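Local coordinates for thiamin pyrophosphokinase family protein (Enterococcus faecalis, PDB 3MEL), which probably transfers a pyrophosphate group from ATP to thiamine, forming thiamine diphosphate in a magnesium-dependent reaction, at residues G28-C33 with D49-S54. Numbering follows the deposited sequence.
Sequences GIDRGC and DFDSLS
Asp30 reaches from the turn after strand 26-29 into the backbone of the loop that starts at Asp49. Beyond CB, Asp30 CG comes to 3.8 Å from the backbone N of Phe50. Asp30 OD1 then takes two amides: a hydrogen bond of 2.9 Å from Phe50 N, which arrives on the syn side but 32° out of the carboxylate plane, and a weak one of 3.2 Å from Asp49 N. Phe50 CG stands anti to the carbonyl carbon (chi1 -62°), and the ring has one face under Asp30 OD1, offset toward the rim. Asp30 OD2 faces two carboxylates, 3.8 Å from Asp49 OD1 and 4.1 Å from Asp51 OD1, a cluster of like charge that would favour a cation. Asp30 and Asp49 belong to the magnesium site; Asp51 and Asp79, whose OD2 lies near Asp30 OD1, are also magnesium ligands of this protein, though no ion is bound to Asp51 here. An Asx turn, Asp51 N to the anti lone pair of Asp49 OD1, shapes the loop, while Asp49 OD2 pairs with Lys75 in the thiamine diphosphate pocket. Cys33 SG lies in the Phe50 ring plane, 3.7 Å from Phe50 CE1, a sulfur-aromatic edge contact. Leu53 CD1 packs on the 29-32 type II' turn, 3.8 Å from Arg31 N. Ser52 OG touches Arg31 CD at 3.3 Å, and the guanidinium continues to a salt bridge with Glu57. Segment 28-33 carries the end of strand 26-29 into helix 32-37; 49-54 follows the adjacent parallel strand 45-48; helix 57-64 packs against Cys33 and Leu53, and helix 79-90 against Ile29.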
ATOM      1  N   GLY A  28      -8.863   8.621 -19.228  1.00 27.73           N
ATOM      2  CA  GLY A  28      -7.697   7.788 -19.409  1.00 28.12           C
ATOM      3  C   GLY A  28      -6.498   8.494 -18.811  1.00 31.59           C
ATOM      4  O   GLY A  28      -6.385   9.717 -18.874  1.00 33.11           O
ATOM      5  N   ILE A  29      -5.605   7.727 -18.208  1.00 31.77           N
ATOM      6  CA  ILE A  29      -4.373   8.278 -17.674  1.00 32.09           C
ATOM      7  C   ILE A  29      -3.209   7.564 -18.335  1.00 34.06           C
ATOM      8  O   ILE A  29      -3.029   6.362 -18.150  1.00 31.15           O
ATOM      9  CB  ILE A  29      -4.304   8.095 -16.159  1.00 30.92           C
ATOM     10  CG1 ILE A  29      -5.542   8.717 -15.498  1.00 29.17           C
ATOM     11  CG2 ILE A  29      -3.044   8.703 -15.626  1.00 30.32           C
ATOM     12  CD1 ILE A  29      -5.636   8.494 -14.006  1.00 25.32           C
ATOM     13  N   ASP A  30      -2.436   8.296 -19.134  1.00 34.45           N
ATOM     14  CA  ASP A  30      -1.305   7.701 -19.835  1.00 35.81           C
ATOM     15  C   ASP A  30      -1.755   6.430 -20.545  1.00 35.38           C
ATOM     16  O   ASP A  30      -2.664   6.448 -21.359  1.00 36.18           O
ATOM     17  CB  ASP A  30      -0.167   7.360 -18.861  1.00 39.38           C
ATOM     18  CG  ASP A  30       1.017   8.285 -18.988  1.00 43.93           C
ATOM     19  OD1 ASP A  30       0.855   9.404 -19.504  1.00 43.27           O
ATOM     20  OD2 ASP A  30       2.121   7.901 -18.558  1.00 52.39           O
ATOM     21  N   ARG A  31      -1.111   5.325 -20.213  1.00 34.27           N
ATOM     22  CA  ARG A  31      -1.334   4.066 -20.882  1.00 34.85           C
ATOM     23  C   ARG A  31      -2.739   3.493 -20.590  1.00 38.31           C
ATOM     24  O   ARG A  31      -3.227   2.593 -21.285  1.00 37.27           O
ATOM     25  CB  ARG A  31      -0.212   3.105 -20.490  1.00 37.80           C
ATOM     26  CG  ARG A  31      -0.122   1.901 -21.368  1.00 43.24           C
ATOM     27  CD  ARG A  31       1.303   1.493 -21.702  1.00 42.52           C
ATOM     28  NE  ARG A  31       1.195   0.431 -22.694  1.00 50.22           N
ATOM     29  CZ  ARG A  31       1.243   0.638 -24.006  1.00 46.41           C
ATOM     30  NH1 ARG A  31       1.456   1.862 -24.469  1.00 48.97           N
ATOM     31  NH2 ARG A  31       1.100  -0.376 -24.850  1.00 42.75           N
ATOM     32  N   GLY A  32      -3.397   4.042 -19.573  1.00 35.58           N
ATOM     33  CA  GLY A  32      -4.773   3.683 -19.287  1.00 32.67           C
ATOM     34  C   GLY A  32      -5.738   4.119 -20.380  1.00 34.68           C
ATOM     35  O   GLY A  32      -6.836   3.555 -20.510  1.00 36.31           O
ATOM     36  N   CYS A  33      -5.336   5.129 -21.149  1.00 32.76           N
ATOM     37  CA  CYS A  33      -6.078   5.569 -22.326  1.00 32.24           C
ATOM     38  C   CYS A  33      -6.237   4.434 -23.346  1.00 35.54           C
ATOM     39  O   CYS A  33      -7.311   4.256 -23.911  1.00 36.14           O
ATOM     40  CB  CYS A  33      -5.400   6.771 -22.980  1.00 30.10           C
ATOM     41  SG  CYS A  33      -5.401   8.328 -22.038  1.00 32.80           S
ATOM     42  N   ASP A  49       1.818  12.475 -19.662  1.00 38.82           N
ATOM     43  CA  ASP A  49       2.908  12.982 -20.479  1.00 37.45           C
ATOM     44  C   ASP A  49       3.077  11.998 -21.612  1.00 37.38           C
ATOM     45  O   ASP A  49       3.733  12.268 -22.614  1.00 36.79           O
ATOM     46  CB  ASP A  49       4.185  13.114 -19.654  1.00 36.59           C
ATOM     47  CG  ASP A  49       4.391  11.955 -18.704  1.00 45.47           C
ATOM     48  OD1 ASP A  49       4.542  10.818 -19.187  1.00 50.55           O
ATOM     49  OD2 ASP A  49       4.416  12.172 -17.472  1.00 52.62           O
ATOM     50  N   PHE A  50       2.450  10.846 -21.429  1.00 39.28           N
ATOM     51  CA  PHE A  50       2.328   9.841 -22.470  1.00 40.04           C
ATOM     52  C   PHE A  50       3.672   9.330 -22.947  1.00 39.69           C
ATOM     53  O   PHE A  50       3.781   8.838 -24.063  1.00 41.14           O
ATOM     54  CB  PHE A  50       1.477  10.367 -23.643  1.00 38.27           C
ATOM     55  CG  PHE A  50       0.060  10.704 -23.256  1.00 32.58           C
ATOM     56  CD1 PHE A  50      -0.891   9.721 -23.158  1.00 30.44           C
ATOM     57  CD2 PHE A  50      -0.306  12.002 -22.970  1.00 34.36           C
ATOM     58  CE1 PHE A  50      -2.179  10.022 -22.794  1.00 30.18           C
ATOM     59  CE2 PHE A  50      -1.601  12.307 -22.600  1.00 32.82           C
ATOM     60  CZ  PHE A  50      -2.531  11.315 -22.510  1.00 29.14           C
ATOM     61  N   ASP A  51       4.684   9.425 -22.088  1.00 38.42           N
ATOM     62  CA  ASP A  51       6.017   8.939 -22.430  1.00 41.53           C
ATOM     63  C   ASP A  51       6.053   7.416 -22.494  1.00 41.71           C
ATOM     64  O   ASP A  51       6.914   6.821 -23.137  1.00 43.17           O
ATOM     65  CB  ASP A  51       7.101   9.501 -21.478  1.00 49.26           C
ATOM     66  CG  ASP A  51       6.900   9.085 -20.004  1.00 58.45           C
ATOM     67  OD1 ASP A  51       6.010   8.240 -19.693  1.00 50.70           O
ATOM     68  OD2 ASP A  51       7.656   9.616 -19.150  1.00 57.44           O
ATOM     69  N   SER A  52       5.105   6.772 -21.839  1.00 41.24           N
ATOM     70  CA  SER A  52       5.056   5.333 -21.926  1.00 41.00           C
ATOM     71  C   SER A  52       4.524   4.878 -23.306  1.00 46.21           C
ATOM     72  O   SER A  52       4.697   3.721 -23.695  1.00 49.62           O
ATOM     73  CB  SER A  52       4.255   4.768 -20.748  1.00 38.96           C
ATOM     74  OG  SER A  52       3.026   4.214 -21.163  1.00 51.07           O
ATOM     75  N   LEU A  53       3.912   5.793 -24.059  1.00 41.82           N
ATOM     76  CA  LEU A  53       3.285   5.441 -25.340  1.00 41.66           C
ATOM     77  C   LEU A  53       4.147   5.629 -26.597  1.00 38.35           C
ATOM     78  O   LEU A  53       4.919   6.578 -26.708  1.00 37.29           O
ATOM     79  CB  LEU A  53       1.965   6.197 -25.524  1.00 40.48           C
ATOM     80  CG  LEU A  53       0.773   5.882 -24.621  1.00 39.80           C
ATOM     81  CD1 LEU A  53       1.039   6.381 -23.219  1.00 40.90           C
ATOM     82  CD2 LEU A  53      -0.478   6.526 -25.191  1.00 33.95           C
ATOM     83  N   SER A  54       3.988   4.723 -27.555  1.00 38.35           N
ATOM     84  CA  SER A  54       4.639   4.864 -28.859  1.00 41.01           C
ATOM     85  C   SER A  54       4.088   6.070 -29.631  1.00 42.37           C
ATOM     86  O   SER A  54       3.004   6.575 -29.334  1.00 44.35           O
ATOM     87  CB  SER A  54       4.472   3.581 -29.688  1.00 42.10           C
ATOM     88  OG  SER A  54       3.132   3.380 -30.123  1.00 40.47           O
TER